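Side-chain contact in NOL1/NOP2/sun family protein (Enterococcus faecium, PDB 3M4X), which probably methylates ribosomal RNA, as expected of an RsmF-like member of the NOL1/NOP2/sun family with a methyltransferase domain and an RNA-binding PUA domain: residues Tyr88-Glu91 and Pro92-Ile96. Sequence-based numbering, arbitrary orientation.
Sequences YSQE and PSAMI
Two weak hydrogen bonds run from backbone amides to the carboxylate of Glu91. Ser93 N points nearly straight at Glu91 OE1 (3.3 Å, 160° at the hydrogen), whereas the bond from Ala94 N to Glu91 OE2 is more bent, at 126°. The bend at the second torsion (chi2 95°) carries the carboxylate forward over these amides. Ser93 OG also donates to Glu91 OE2, but the modelled 2.4 Å is so short that its exact geometry is doubtful; the same hydroxyl is hydrogen-bonded to His295 of strand 295-302. On the main chain, Met95 N makes a further weak bond to Glu91 O. A glutamate just ahead of the first turn, with its carboxylate on amide N-H groups, resembles an N-terminal helix cap, here where strand 88-89 leads into helix 95-101.

Apolar contact adds to this: Ala94 CB lies 3.6 Å from Glu91 CG. In a separate van der Waals contact, Gln90, extended with CG anti to its backbone N, runs across selenomethionine Met95, bringing OE1 to 3.2 Å from Met95 CG. Its buried amide is satisfied at both ends, OE1 accepting from Arg41 NE and NE2 donating to Gln122 OE1, which should fix the amide's rotation.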
ATOM      1  N   TYR A  88      -3.224  -7.303  -6.315  1.00 34.95           N
ATOM      2  CA  TYR A  88      -2.944  -7.167  -4.896  1.00 38.13           C
ATOM      3  C   TYR A  88      -4.175  -7.667  -4.158  1.00 38.46           C
ATOM      4  O   TYR A  88      -5.273  -7.137  -4.349  1.00 36.27           O
ATOM      5  CB  TYR A  88      -2.677  -5.702  -4.526  1.00 33.48           C
ATOM      6  CG  TYR A  88      -1.926  -5.558  -3.234  1.00 37.35           C
ATOM      7  CD1 TYR A  88      -0.546  -5.409  -3.233  1.00 39.08           C
ATOM      8  CD2 TYR A  88      -2.588  -5.598  -2.003  1.00 34.39           C
ATOM      9  CE1 TYR A  88       0.155  -5.295  -2.054  1.00 43.91           C
ATOM     10  CE2 TYR A  88      -1.889  -5.482  -0.816  1.00 33.97           C
ATOM     11  CZ  TYR A  88      -0.517  -5.336  -0.852  1.00 42.51           C
ATOM     12  OH  TYR A  88       0.201  -5.222   0.311  1.00 52.98           O
ATOM     13  N   SER A  89      -4.015  -8.700  -3.345  1.00 40.12           N
ATOM     14  CA  SER A  89      -5.158  -9.191  -2.578  1.00 44.78           C
ATOM     15  C   SER A  89      -5.383  -8.309  -1.356  1.00 37.05           C
ATOM     16  O   SER A  89      -4.445  -7.948  -0.652  1.00 39.21           O
ATOM     17  CB  SER A  89      -5.011 -10.670  -2.200  1.00 52.19           C
ATOM     18  OG  SER A  89      -3.845 -10.896  -1.436  1.00 57.87           O
ATOM     19  N   GLN A  90      -6.642  -7.944  -1.142  1.00 35.15           N
ATOM     20  CA  GLN A  90      -7.033  -7.016  -0.089  1.00 36.39           C
ATOM     21  C   GLN A  90      -8.494  -7.282   0.242  1.00 38.42           C
ATOM     22  O   GLN A  90      -9.318  -7.437  -0.665  1.00 37.04           O
ATOM     23  CB  GLN A  90      -6.869  -5.576  -0.572  1.00 31.51           C
ATOM     24  CG  GLN A  90      -7.130  -4.551   0.502  1.00 36.23           C
ATOM     25  CD  GLN A  90      -7.013  -3.132   0.009  1.00 37.27           C
ATOM     26  OE1 GLN A  90      -7.138  -2.861  -1.189  1.00 36.44           O
ATOM     27  NE2 GLN A  90      -6.776  -2.210   0.930  1.00 30.57           N
ATOM     28  N   GLU A  91      -8.833  -7.357   1.525  1.00 40.91           N
ATOM     29  CA  GLU A  91     -10.211  -7.683   1.877  1.00 38.89           C
ATOM     30  C   GLU A  91     -11.112  -6.507   1.517  1.00 33.23           C
ATOM     31  O   GLU A  91     -10.709  -5.357   1.638  1.00 38.29           O
ATOM     32  CB  GLU A  91     -10.332  -8.090   3.344  1.00 48.78           C
ATOM     33  CG  GLU A  91     -10.620  -6.964   4.301  1.00 55.68           C
ATOM     34  CD  GLU A  91     -12.099  -6.806   4.593  1.00 52.21           C
ATOM     35  OE1 GLU A  91     -12.937  -7.538   4.009  1.00 41.19           O
ATOM     36  OE2 GLU A  91     -12.414  -5.938   5.421  1.00 59.53           O
ATOM     37  N   PRO A  92     -12.316  -6.800   1.013  1.00 36.26           N
ATOM     38  CA  PRO A  92     -13.237  -5.811   0.439  1.00 37.32           C
ATOM     39  C   PRO A  92     -13.549  -4.562   1.259  1.00 38.04           C
ATOM     40  O   PRO A  92     -13.568  -3.474   0.676  1.00 40.43           O
ATOM     41  CB  PRO A  92     -14.494  -6.635   0.168  1.00 36.51           C
ATOM     42  CG  PRO A  92     -13.924  -7.959  -0.223  1.00 33.84           C
ATOM     43  CD  PRO A  92     -12.730  -8.174   0.678  1.00 32.86           C
ATOM     44  N   SER A  93     -13.788  -4.678   2.557  1.00 37.53           N
ATOM     45  CA  SER A  93     -14.079  -3.473   3.322  1.00 34.75           C
ATOM     46  C   SER A  93     -12.822  -2.642   3.577  1.00 32.02           C
ATOM     47  O   SER A  93     -12.887  -1.420   3.692  1.00 32.68           O
ATOM     48  CB  SER A  93     -14.838  -3.781   4.624  1.00 36.10           C
ATOM     49  OG  SER A  93     -13.977  -4.193   5.667  1.00 41.06           O
ATOM     50  N   ALA A  94     -11.680  -3.307   3.660  1.00 33.63           N
ATOM     51  CA  ALA A  94     -10.411  -2.602   3.842  1.00 35.80           C
ATOM     52  C   ALA A  94     -10.135  -1.637   2.675  1.00 32.31           C
ATOM     53  O   ALA A  94      -9.494  -0.599   2.845  1.00 35.88           O
ATOM     54  CB  ALA A  94      -9.266  -3.596   4.008  1.00 31.80           C
HETATM   55  N   MSE A  95     -10.641  -1.974   1.493  1.00 34.30           N
HETATM   56  CA  MSE A  95     -10.431  -1.125   0.318  1.00 34.18           C
HETATM   57  C   MSE A  95     -11.061   0.251   0.485  1.00 35.77           C
HETATM   58  O   MSE A  95     -10.722   1.188  -0.242  1.00 35.84           O
HETATM   59  CB  MSE A  95     -10.998  -1.778  -0.931  1.00 31.58           C
HETATM   60  CG  MSE A  95     -10.360  -3.103  -1.303  1.00 30.82           C
HETATM   61 SE   MSE A  95     -11.144  -3.696  -3.000  1.00 49.72          SE
HETATM   62  CE  MSE A  95     -10.408  -5.509  -3.059  1.00 28.17           C
ATOM     63  N   ILE A  96     -11.990   0.369   1.428  1.00 34.50           N
ATOM     64  CA  ILE A  96     -12.709   1.626   1.617  1.00 35.54           C
ATOM     65  C   ILE A  96     -11.747   2.725   2.051  1.00 29.96           C
ATOM     66  O   ILE A  96     -11.934   3.893   1.736  1.00 28.22           O
ATOM     67  CB  ILE A  96     -13.837   1.495   2.667  1.00 45.33           C
ATOM     68  CG1 ILE A  96     -14.783   2.691   2.588  1.00 46.47           C
ATOM     69  CG2 ILE A  96     -13.261   1.384   4.080  1.00 47.27           C
ATOM     70  CD1 ILE A  96     -15.385   2.888   1.240  1.00 51.57           C
TER